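Local coordinates for protein putative ribose operon repressor (Burkholderia thailandensis, PDB 3EGC) that probably represses transcription as a LacI-family regulator, binding operator DNA and sensing a small effector, possibly a sugar, through its periplasmic-binding-protein-like domain, at the interface of chains A and B. Residues are numbered along the deposited sequence; one frame, centred on the assembly and turned at random. Chains: chain A/B, putative ribose operon repressor.

The three contacts are patches of one two-fold interface between copies of the LacI-type sensor domain. Contacts 1 and 3 lie about 10 Å apart, measured between the centres of their C-alpha atoms, and share A:Leu43. Strand 40-45 and helix 50-62 of chain A serve both. Contact 2 lies about 15 Å from contact 1 and about 18 Å from contact 3. Helix 21-37 of chain B links contact 2, near its start, to contact 1, near its end. Two-fold symmetry repeats each patch with the chains exchanged. Together they join the subunits through strand pairing, helix packing and charged side chains.

Contact 1: the interface of chains A and B. Residues chain A 43-46, 52, 55-56; chain B 31, 35.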
ATOM      1  N   LEU A  43      15.518  -5.022   2.876  1.00 29.16           N
ATOM      2  CA  LEU A  43      14.651  -4.179   2.057  1.00 29.37           C
ATOM      3  C   LEU A  43      15.278  -2.839   1.745  1.00 28.37           C
ATOM      4  O   LEU A  43      15.876  -2.231   2.604  1.00 28.39           O
ATOM      5  CB  LEU A  43      13.297  -3.988   2.702  1.00 29.10           C
ATOM      6  CG  LEU A  43      12.396  -2.904   2.138  1.00 30.28           C
ATOM      7  CD1 LEU A  43      11.772  -3.362   0.789  1.00 27.73           C
ATOM      8  CD2 LEU A  43      11.274  -2.523   3.201  1.00 30.87           C
ATOM      9  N   ALA A  44      15.207  -2.428   0.482  1.00 27.39           N
ATOM     10  CA  ALA A  44      15.545  -1.080   0.144  1.00 27.16           C
ATOM     11  C   ALA A  44      14.414  -0.471  -0.679  1.00 27.68           C
ATOM     12  O   ALA A  44      13.735  -1.150  -1.494  1.00 27.46           O
ATOM     13  CB  ALA A  44      16.845  -1.017  -0.549  1.00 26.26           C
ATOM     14  N   ASN A  45      14.191   0.800  -0.430  1.00 28.25           N
ATOM     15  CA  ASN A  45      13.174   1.558  -1.172  1.00 29.90           C
ATOM     16  C   ASN A  45      13.829   2.710  -1.876  1.00 29.27           C
ATOM     17  O   ASN A  45      14.433   3.483  -1.220  1.00 29.23           O
ATOM     18  CB  ASN A  45      12.071   2.093  -0.236  1.00 28.72           C
ATOM     19  CG  ASN A  45      11.012   2.912  -0.994  1.00 29.57           C
ATOM     20  OD1 ASN A  45      10.512   2.495  -2.037  1.00 29.19           O
ATOM     21  ND2 ASN A  45      10.681   4.057  -0.471  1.00 26.43           N
ATOM     22  N   THR A  46      13.685   2.812  -3.193  1.00 30.49           N
ATOM     23  CA  THR A  46      14.437   3.810  -3.991  1.00 31.34           C
ATOM     24  C   THR A  46      13.649   5.037  -4.310  1.00 32.30           C
ATOM     25  O   THR A  46      14.229   6.010  -4.700  1.00 33.11           O
ATOM     26  CB  THR A  46      14.946   3.246  -5.368  1.00 31.82           C
ATOM     27  OG1 THR A  46      13.846   3.051  -6.278  1.00 30.49           O
ATOM     28  CG2 THR A  46      15.696   1.965  -5.192  1.00 29.30           C
ATOM     29  N   ARG A  52      19.806   6.112  -6.016  1.00 34.35           N
ATOM     30  CA  ARG A  52      19.500   5.250  -4.906  1.00 34.65           C
ATOM     31  C   ARG A  52      19.432   3.742  -5.236  1.00 33.69           C
ATOM     32  O   ARG A  52      19.871   2.945  -4.443  1.00 32.44           O
ATOM     33  CB  ARG A  52      18.213   5.719  -4.196  1.00 34.29           C
ATOM     34  CG  ARG A  52      18.422   7.028  -3.500  1.00 36.58           C
ATOM     35  CD  ARG A  52      17.103   7.750  -3.135  1.00 38.72           C
ATOM     36  NE  ARG A  52      16.265   6.865  -2.342  1.00 38.01           N
ATOM     37  CZ  ARG A  52      15.101   7.217  -1.838  1.00 40.17           C
ATOM     38  NH1 ARG A  52      14.381   6.329  -1.147  1.00 38.79           N
ATOM     39  NH2 ARG A  52      14.662   8.463  -2.030  1.00 40.18           N
ATOM     40  N   GLU A  55      22.978   2.546  -5.428  1.00 34.88           N
ATOM     41  CA  GLU A  55      23.555   2.485  -4.100  1.00 35.20           C
ATOM     42  C   GLU A  55      23.060   1.319  -3.279  1.00 34.40           C
ATOM     43  O   GLU A  55      23.821   0.720  -2.474  1.00 33.98           O
ATOM     44  CB  GLU A  55      23.311   3.789  -3.314  1.00 35.73           C
ATOM     45  CG  GLU A  55      24.026   4.985  -3.956  1.00 40.03           C
ATOM     46  CD  GLU A  55      23.794   6.324  -3.251  1.00 45.95           C
ATOM     47  OE1 GLU A  55      24.659   7.234  -3.424  1.00 48.34           O
ATOM     48  OE2 GLU A  55      22.750   6.483  -2.569  1.00 47.87           O
ATOM     49  N   ALA A  56      21.772   1.005  -3.430  1.00 33.01           N
ATOM     50  CA  ALA A  56      21.251  -0.161  -2.744  1.00 32.23           C
ATOM     51  C   ALA A  56      21.934  -1.433  -3.269  1.00 31.72           C
ATOM     52  O   ALA A  56      22.349  -2.295  -2.468  1.00 30.99           O
ATOM     53  CB  ALA A  56      19.784  -0.234  -2.848  1.00 31.66           C
TER
ATOM     54  N   GLU B  31      12.936   2.815   6.587  1.00 29.05           N
ATOM     55  CA  GLU B  31      14.022   2.517   5.631  1.00 29.90           C
ATOM     56  C   GLU B  31      14.824   3.744   5.231  1.00 30.01           C
ATOM     57  O   GLU B  31      16.015   3.674   5.081  1.00 29.36           O
ATOM     58  CB  GLU B  31      13.463   1.852   4.375  1.00 30.44           C
ATOM     59  CG  GLU B  31      14.487   1.276   3.393  1.00 32.17           C
ATOM     60  CD  GLU B  31      15.030   2.316   2.408  1.00 33.46           C
ATOM     61  OE1 GLU B  31      15.996   2.045   1.685  1.00 34.82           O
ATOM     62  OE2 GLU B  31      14.504   3.428   2.339  1.00 35.00           O
ATOM     63  N   ARG B  35      18.765   4.073   6.316  1.00 33.84           N
ATOM     64  CA  ARG B  35      19.676   4.259   5.215  1.00 35.59           C
ATOM     65  C   ARG B  35      20.573   5.491   5.385  1.00 35.65           C
ATOM     66  O   ARG B  35      21.733   5.443   5.066  1.00 35.21           O
ATOM     67  CB  ARG B  35      18.838   4.359   3.953  1.00 35.50           C
ATOM     68  CG  ARG B  35      19.609   4.512   2.697  1.00 38.86           C
ATOM     69  CD  ARG B  35      18.606   4.306   1.533  1.00 43.97           C
ATOM     70  NE  ARG B  35      19.345   3.987   0.345  1.00 46.97           N
ATOM     71  CZ  ARG B  35      18.910   3.905  -0.896  1.00 47.52           C
ATOM     72  NH1 ARG B  35      17.632   4.118  -1.245  1.00 48.69           N
ATOM     73  NH2 ARG B  35      19.818   3.589  -1.796  1.00 45.08           N
TER
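This is a polar helix-to-strand patch of a homodimer interface, and it ties a helix of chain B to the backbone of chain A. A dimer of this kind fits the LacI family, although the structure alone does not prove it in solution. Two side chains, one helical turn apart, do the reaching. B:Glu31 starts with CG anti to its backbone N (chi1 -170°) and bends at chi2 (-85°). The bend lays its carboxylate against strand 40-45. There A:Asn45 N donates a nearly straight hydrogen bond to B:Glu31 OE1 at 3.0 Å. The N-H comes from above the carboxylate plane, not within it. B:Arg35 instead stretches out from CG to NE. The terminal B:Arg35 NH2 donates to the backbone carbonyl A:Arg52 O at 2.7 Å, and that oxygen lies in the guanidinium plane. The same guanidinium lies by the aliphatic start of A:Arg52, with B:Arg35 CZ 3.8 Å from A:Arg52 CB. The two guanidinium planes are steeply turned, 75° apart. A:Arg52 bends at chi3 and gives NH1 to A:Asn45 O at 2.8 Å, which braces the strand end against the helix. A:Thr46 O sits over the centre of one face of its guanidinium. Nearby A:Glu55 and B:Glu31 may ease the crowding of positive charge. The site lies where strand 40-45 ends beside the first turns of helix 50-62, facing the later turns of helix 21-37 of chain B.

Contact 2: the interface of chains A and B. Residues chain A 18-19, 21, 24-25, 28, 242; chain B 18-19, 21, 24.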
ATOM      1  N   ILE A  18       7.886   1.407  -2.391  1.00 30.42           N
ATOM      2  CA  ILE A  18       7.187   0.567  -1.411  1.00 30.51           C
ATOM      3  C   ILE A  18       5.785   1.165  -0.956  1.00 30.79           C
ATOM      4  O   ILE A  18       4.862   0.429  -0.566  1.00 29.58           O
ATOM      5  CB  ILE A  18       8.092   0.258  -0.205  1.00 30.49           C
ATOM      6  CG1 ILE A  18       7.525  -0.922   0.606  1.00 30.66           C
ATOM      7  CG2 ILE A  18       8.270   1.534   0.682  1.00 29.56           C
ATOM      8  CD1 ILE A  18       7.562  -2.205  -0.172  1.00 33.28           C
ATOM      9  N   GLU A  19       5.630   2.495  -1.061  1.00 30.44           N
ATOM     10  CA  GLU A  19       4.393   3.177  -0.621  1.00 30.71           C
ATOM     11  C   GLU A  19       3.226   2.926  -1.603  1.00 30.95           C
ATOM     12  O   GLU A  19       2.069   3.175  -1.292  1.00 30.62           O
ATOM     13  CB  GLU A  19       4.640   4.670  -0.472  1.00 31.33           C
ATOM     14  CG  GLU A  19       5.769   5.061   0.519  1.00 32.95           C
ATOM     15  CD  GLU A  19       6.111   6.554   0.434  1.00 37.91           C
ATOM     16  OE1 GLU A  19       5.398   7.250  -0.332  1.00 38.78           O
ATOM     17  OE2 GLU A  19       7.090   7.038   1.082  1.00 39.47           O
ATOM     18  N   VAL A  21       0.955   0.430  -3.401  1.00 29.72           N
ATOM     19  CA  VAL A  21       0.376  -0.774  -2.929  1.00 30.43           C
ATOM     20  C   VAL A  21       0.754  -1.947  -3.839  1.00 29.16           C
ATOM     21  O   VAL A  21       0.838  -3.083  -3.377  1.00 29.01           O
ATOM     22  CB  VAL A  21      -1.173  -0.558  -2.807  1.00 30.77           C
ATOM     23  CG1 VAL A  21      -1.913  -1.629  -3.522  1.00 34.08           C
ATOM     24  CG2 VAL A  21      -1.566  -0.584  -1.407  1.00 33.10           C
ATOM     25  N   ALA A  24       4.202  -3.099  -2.393  1.00 25.44           N
ATOM     26  CA  ALA A  24       3.943  -3.672  -1.094  1.00 26.04           C
ATOM     27  C   ALA A  24       3.374  -5.111  -1.159  1.00 25.78           C
ATOM     28  O   ALA A  24       3.724  -5.981  -0.339  1.00 24.74           O
ATOM     29  CB  ALA A  24       2.937  -2.751  -0.257  1.00 24.24           C
ATOM     30  N   GLU A  25       2.431  -5.317  -2.058  1.00 25.83           N
ATOM     31  CA  GLU A  25       1.883  -6.674  -2.255  1.00 27.07           C
ATOM     32  C   GLU A  25       2.909  -7.632  -2.950  1.00 26.83           C
ATOM     33  O   GLU A  25       2.922  -8.811  -2.662  1.00 26.53           O
ATOM     34  CB  GLU A  25       0.594  -6.621  -3.066  1.00 27.61           C
ATOM     35  CG  GLU A  25      -0.615  -5.940  -2.392  1.00 28.93           C
ATOM     36  CD  GLU A  25      -1.824  -5.867  -3.360  1.00 33.76           C
ATOM     37  OE1 GLU A  25      -1.769  -6.342  -4.528  1.00 34.55           O
ATOM     38  OE2 GLU A  25      -2.886  -5.395  -2.970  1.00 35.83           O
ATOM     39  N   SER A  28       5.295  -8.567  -0.121  1.00 24.73           N
ATOM     40  CA  SER A  28       4.569  -9.571   0.690  1.00 26.27           C
ATOM     41  C   SER A  28       4.765 -10.998   0.092  1.00 25.08           C
ATOM     42  O   SER A  28       5.170 -11.901   0.784  1.00 25.85           O
ATOM     43  CB  SER A  28       3.069  -9.215   0.712  1.00 24.35           C
ATOM     44  OG  SER A  28       2.388 -10.189   1.364  1.00 27.52           O
ATOM     45  N   ARG A 242       0.901 -10.630  -5.568  1.00 29.51           N
ATOM     46  CA  ARG A 242       1.529 -11.591  -4.674  1.00 31.14           C
ATOM     47  C   ARG A 242       2.285 -12.714  -5.371  1.00 30.37           C
ATOM     48  O   ARG A 242       3.390 -13.052  -4.984  1.00 30.38           O
ATOM     49  CB  ARG A 242       0.481 -12.145  -3.666  1.00 31.33           C
ATOM     50  CG  ARG A 242       0.384 -11.246  -2.426  1.00 36.00           C
ATOM     51  CD  ARG A 242      -0.999 -11.391  -1.695  1.00 43.46           C
ATOM     52  NE  ARG A 242      -2.079 -10.841  -2.510  1.00 47.74           N
ATOM     53  CZ  ARG A 242      -2.882  -9.832  -2.158  1.00 49.60           C
ATOM     54  NH1 ARG A 242      -2.780  -9.263  -0.956  1.00 50.93           N
ATOM     55  NH2 ARG A 242      -3.827  -9.419  -3.019  1.00 50.24           N
TER
ATOM     56  N   ILE B  18       2.071  -5.568   5.548  1.00 30.77           N
ATOM     57  CA  ILE B  18       2.797  -4.681   4.593  1.00 30.40           C
ATOM     58  C   ILE B  18       1.903  -4.240   3.410  1.00 30.55           C
ATOM     59  O   ILE B  18       2.134  -3.198   2.842  1.00 29.70           O
ATOM     60  CB  ILE B  18       4.155  -5.322   4.081  1.00 30.25           C
ATOM     61  CG1 ILE B  18       5.034  -4.278   3.398  1.00 30.69           C
ATOM     62  CG2 ILE B  18       3.920  -6.465   3.139  1.00 29.61           C
ATOM     63  CD1 ILE B  18       5.752  -3.292   4.363  1.00 33.03           C
ATOM     64  N   GLU B  19       0.877  -5.018   3.090  1.00 29.88           N
ATOM     65  CA  GLU B  19      -0.002  -4.771   1.945  1.00 30.96           C
ATOM     66  C   GLU B  19      -0.960  -3.586   2.242  1.00 30.80           C
ATOM     67  O   GLU B  19      -1.479  -2.946   1.319  1.00 30.43           O
ATOM     68  CB  GLU B  19      -0.817  -6.042   1.623  1.00 31.14           C
ATOM     69  CG  GLU B  19       0.032  -7.266   1.233  1.00 32.52           C
ATOM     70  CD  GLU B  19      -0.822  -8.563   1.076  1.00 37.90           C
ATOM     71  OE1 GLU B  19      -2.088  -8.525   1.247  1.00 38.57           O
ATOM     72  OE2 GLU B  19      -0.241  -9.635   0.779  1.00 39.97           O
ATOM     73  N   VAL B  21      -1.484   0.029   3.201  1.00 29.31           N
ATOM     74  CA  VAL B  21      -0.652   1.161   2.808  1.00 30.31           C
ATOM     75  C   VAL B  21      -0.128   1.992   4.032  1.00 29.26           C
ATOM     76  O   VAL B  21       0.831   2.728   3.927  1.00 28.78           O
ATOM     77  CB  VAL B  21      -1.442   2.010   1.841  1.00 30.69           C
ATOM     78  CG1 VAL B  21      -1.530   3.454   2.271  1.00 33.77           C
ATOM     79  CG2 VAL B  21      -0.826   1.946   0.549  1.00 33.53           C
ATOM     80  N   ALA B  24       3.041   0.215   4.865  1.00 24.83           N
ATOM     81  CA  ALA B  24       4.001   0.392   3.812  1.00 26.16           C
ATOM     82  C   ALA B  24       4.676   1.774   3.956  1.00 25.49           C
ATOM     83  O   ALA B  24       5.822   1.894   3.800  1.00 25.39           O
ATOM     84  CB  ALA B  24       3.361   0.198   2.412  1.00 24.86           C
TER
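The start of helix 21-36 of chain A meets the start of helix 21-37 of chain B, with the loop before each helix packed on the partner. Helix 241-257 of chain A adds A:Arg242 beside B:Glu19. At the centre the two valines meet tip to tip, A:Val21 CG2 to B:Val21 CG2 at 3.3 Å, and the side chains cross at about a right angle. The methyls of A:Ala24 and B:Ala24 face each other at 4.0 Å between their CB atoms. Each methyl also lies against the carbonyl of Ile18 in the other chain. B:Ile18 CG2 rests near A:Ser28 CB.

B:Glu19 reaches outward from this small apolar core. Its CG is anti to the carbonyl carbon (chi1 -61°), and the chain is extended beyond it (chi2 173°). The stem passes along A:Ser28 CB and crosses A:Glu25 near its CG. Its carboxylate ends between A:Ser28 and A:Arg242, where it forms a salt bridge with the guanidinium. The two planar groups are 65° apart, so they do not pair side by side. The modelled approach of A:Arg242 NH1 to OE1 is too short to interpret in detail. A:Glu25 also forms a loose salt bridge with A:Arg242 and may help steer it toward B:Glu19. A clear hydrogen bond runs from A:Ser28 OG to B:Glu19 OE2, 2.7 Å long, using the anti lone pair of that oxygen.

Contact 3: the interface of chains A and B. Residues chain A 40-43, 59, 63; chain B 8-10, 40-43.
Two short backbone hydrogen bonds hold the strands together. A:Leu43 N donates to B:Val41 O at 2.6 Å, and B:Leu43 N returns the bond to A:Val41 O at 2.6 Å. Both N-H groups approach nearly along the C=O axis. The leucines between them, A:Leu42 and B:Leu42, form an antiparallel beta bridge. Their side chains cross obliquely on one side of the strands, with CD2 of A:Leu42 3.7 Å from CD2 of B:Leu42. Each CG is anti to its carbonyl carbon, with chi1 -87° in A:Leu42. Each CD2 also lies near CB of the partner's Ser40. Water 1 joins A:Val41 N to B:Leu43 O beside the strand pair.

Farther out, A:Arg63, just past the end of helix 50-62, extends to chain B. A:Arg63 NH2 donates to B:Ser8 O at 3.2 Å, in the carbonyl plane. Its NE makes a weak hydrogen bond to B:Ser40 OG. B:Val10 CG2 lies over one guanidinium face, toward the rim, while B:Asn9 CB meets the edge. These contacts probably limit the rotation of the guanidinium. The site clips strand 40-45 of one subunit to its copy at a crossing on the two-fold axis, which helps hold the dimer together.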
ATOM      1  N   SER A  40      16.064 -14.826   4.600  1.00 31.67           N
ATOM      2  CA  SER A  40      15.747 -13.528   5.099  1.00 31.63           C
ATOM      3  C   SER A  40      15.749 -12.484   3.957  1.00 30.66           C
ATOM      4  O   SER A  40      16.418 -12.666   2.944  1.00 30.09           O
ATOM      5  CB  SER A  40      16.791 -13.129   6.172  1.00 31.30           C
ATOM      6  OG  SER A  40      16.581 -13.872   7.362  1.00 32.38           O
ATOM      7  N   VAL A  41      15.030 -11.381   4.180  1.00 30.14           N
ATOM      8  CA  VAL A  41      14.903 -10.328   3.209  1.00 29.02           C
ATOM      9  C   VAL A  41      15.306  -8.943   3.656  1.00 29.40           C
ATOM     10  O   VAL A  41      14.652  -8.331   4.522  1.00 29.05           O
ATOM     11  CB  VAL A  41      13.453 -10.246   2.664  1.00 29.48           C
ATOM     12  CG1 VAL A  41      13.352  -9.097   1.590  1.00 26.07           C
ATOM     13  CG2 VAL A  41      13.045 -11.650   2.071  1.00 26.43           C
ATOM     14  N   LEU A  42      16.365  -8.434   3.044  1.00 29.25           N
ATOM     15  CA  LEU A  42      16.789  -7.070   3.305  1.00 30.12           C
ATOM     16  C   LEU A  42      16.008  -6.128   2.351  1.00 30.00           C
ATOM     17  O   LEU A  42      15.869  -6.405   1.130  1.00 30.36           O
ATOM     18  CB  LEU A  42      18.288  -6.942   3.021  1.00 30.02           C
ATOM     19  CG  LEU A  42      19.389  -7.237   4.032  1.00 32.20           C
ATOM     20  CD1 LEU A  42      20.854  -6.961   3.376  1.00 31.09           C
ATOM     21  CD2 LEU A  42      19.158  -6.522   5.364  1.00 30.15           C
ATOM     22  N   LEU A  43      15.518  -5.022   2.876  1.00 29.16           N
ATOM     23  CA  LEU A  43      14.651  -4.179   2.057  1.00 29.37           C
ATOM     24  C   LEU A  43      15.278  -2.839   1.745  1.00 28.37           C
ATOM     25  O   LEU A  43      15.876  -2.231   2.604  1.00 28.39           O
ATOM     26  CB  LEU A  43      13.297  -3.988   2.702  1.00 29.10           C
ATOM     27  CG  LEU A  43      12.396  -2.904   2.138  1.00 30.28           C
ATOM     28  CD1 LEU A  43      11.772  -3.362   0.789  1.00 27.73           C
ATOM     29  CD2 LEU A  43      11.274  -2.523   3.201  1.00 30.87           C
ATOM     30  N   GLN A  59      25.334  -1.700  -1.903  1.00 34.36           N
ATOM     31  CA  GLN A  59      25.201  -1.942  -0.489  1.00 35.60           C
ATOM     32  C   GLN A  59      24.855  -3.404  -0.203  1.00 35.83           C
ATOM     33  O   GLN A  59      25.492  -4.049   0.664  1.00 35.18           O
ATOM     34  CB  GLN A  59      24.152  -1.004   0.050  1.00 36.37           C
ATOM     35  CG  GLN A  59      23.824  -1.176   1.490  1.00 39.99           C
ATOM     36  CD  GLN A  59      22.718  -0.264   1.883  1.00 46.31           C
ATOM     37  OE1 GLN A  59      22.823   0.957   1.699  1.00 49.12           O
ATOM     38  NE2 GLN A  59      21.619  -0.841   2.407  1.00 47.40           N
ATOM     39  N   ARG A  63      27.246  -6.598   1.377  1.00 39.51           N
ATOM     40  CA  ARG A  63      26.758  -7.415   2.478  1.00 39.41           C
ATOM     41  C   ARG A  63      26.678  -8.893   2.097  1.00 39.08           C
ATOM     42  O   ARG A  63      26.328  -9.726   2.900  1.00 38.89           O
ATOM     43  CB  ARG A  63      25.374  -6.921   2.954  1.00 39.88           C
ATOM     44  CG  ARG A  63      25.439  -5.557   3.676  1.00 41.04           C
ATOM     45  CD  ARG A  63      24.190  -5.385   4.496  1.00 42.94           C
ATOM     46  NE  ARG A  63      24.386  -4.424   5.572  1.00 46.78           N
ATOM     47  CZ  ARG A  63      24.902  -4.739   6.761  1.00 45.83           C
ATOM     48  NH1 ARG A  63      25.252  -5.992   7.004  1.00 42.25           N
ATOM     49  NH2 ARG A  63      25.053  -3.801   7.686  1.00 46.06           N
TER
ATOM     50  N   SER B   8      26.165  -4.609  14.365  1.00 40.89           N
ATOM     51  CA  SER B   8      25.964  -5.260  13.057  1.00 39.76           C
ATOM     52  C   SER B   8      25.413  -4.313  11.967  1.00 38.67           C
ATOM     53  O   SER B   8      25.515  -4.609  10.782  1.00 38.70           O
ATOM     54  CB  SER B   8      25.087  -6.515  13.183  1.00 39.85           C
ATOM     55  OG  SER B   8      23.734  -6.163  13.332  1.00 40.03           O
ATOM     56  N   ASN B   9      24.827  -3.190  12.376  1.00 37.31           N
ATOM     57  CA  ASN B   9      24.138  -2.279  11.470  1.00 36.76           C
ATOM     58  C   ASN B   9      22.985  -2.888  10.651  1.00 35.43           C
ATOM     59  O   ASN B   9      22.697  -2.483   9.510  1.00 34.85           O
ATOM     60  CB  ASN B   9      25.115  -1.527  10.568  1.00 37.02           C
ATOM     61  CG  ASN B   9      25.851  -0.366  11.307  1.00 40.40           C
ATOM     62  OD1 ASN B   9      26.984  -0.519  11.711  1.00 39.17           O
ATOM     63  ND2 ASN B   9      25.189   0.805  11.455  1.00 44.34           N
ATOM     64  N   VAL B  10      22.279  -3.806  11.278  1.00 33.71           N
ATOM     65  CA  VAL B  10      21.080  -4.336  10.690  1.00 33.00           C
ATOM     66  C   VAL B  10      19.989  -4.245  11.723  1.00 32.21           C
ATOM     67  O   VAL B  10      20.170  -4.620  12.864  1.00 31.94           O
ATOM     68  CB  VAL B  10      21.219  -5.863  10.297  1.00 33.03           C
ATOM     69  CG1 VAL B  10      19.929  -6.359   9.657  1.00 32.68           C
ATOM     70  CG2 VAL B  10      22.435  -6.114   9.427  1.00 31.90           C
ATOM     71  N   SER B  40      20.991  -1.336   7.657  1.00 31.94           N
ATOM     72  CA  SER B  40      20.196  -2.104   6.754  1.00 31.78           C
ATOM     73  C   SER B  40      18.938  -2.584   7.443  1.00 30.46           C
ATOM     74  O   SER B  40      18.898  -2.699   8.651  1.00 30.66           O
ATOM     75  CB  SER B  40      20.981  -3.326   6.253  1.00 31.49           C
ATOM     76  OG  SER B  40      21.968  -2.916   5.355  1.00 32.62           O
ATOM     77  N   VAL B  41      17.944  -2.913   6.646  1.00 29.90           N
ATOM     78  CA  VAL B  41      16.635  -3.312   7.161  1.00 29.35           C
ATOM     79  C   VAL B  41      16.181  -4.677   6.631  1.00 29.29           C
ATOM     80  O   VAL B  41      15.977  -4.851   5.423  1.00 28.55           O
ATOM     81  CB  VAL B  41      15.548  -2.246   6.866  1.00 29.04           C
ATOM     82  CG1 VAL B  41      14.176  -2.689   7.412  1.00 25.52           C
ATOM     83  CG2 VAL B  41      15.983  -0.899   7.422  1.00 26.39           C
ATOM     84  N   LEU B  42      16.066  -5.617   7.560  1.00 29.20           N
ATOM     85  CA  LEU B  42      15.495  -6.934   7.321  1.00 29.95           C
ATOM     86  C   LEU B  42      13.968  -6.861   7.475  1.00 29.54           C
ATOM     87  O   LEU B  42      13.475  -6.398   8.473  1.00 29.99           O
ATOM     88  CB  LEU B  42      16.062  -7.963   8.313  1.00 29.36           C
ATOM     89  CG  LEU B  42      17.340  -8.754   8.078  1.00 32.15           C
ATOM     90  CD1 LEU B  42      17.561  -9.801   9.225  1.00 31.69           C
ATOM     91  CD2 LEU B  42      17.459  -9.484   6.689  1.00 31.25           C
ATOM     92  N   LEU B  43      13.224  -7.339   6.489  1.00 29.31           N
ATOM     93  CA  LEU B  43      11.774  -7.192   6.516  1.00 29.17           C
ATOM     94  C   LEU B  43      11.047  -8.509   6.790  1.00 28.34           C
ATOM     95  O   LEU B  43      11.386  -9.514   6.238  1.00 28.34           O
ATOM     96  CB  LEU B  43      11.278  -6.580   5.196  1.00 29.39           C
ATOM     97  CG  LEU B  43       9.745  -6.599   4.982  1.00 30.10           C
ATOM     98  CD1 LEU B  43       9.036  -5.541   5.874  1.00 27.17           C
ATOM     99  CD2 LEU B  43       9.441  -6.372   3.478  1.00 30.53           C
TER
HETATM  100  O   HOH W   1      13.258 -11.391   5.946  1.00 21.11           O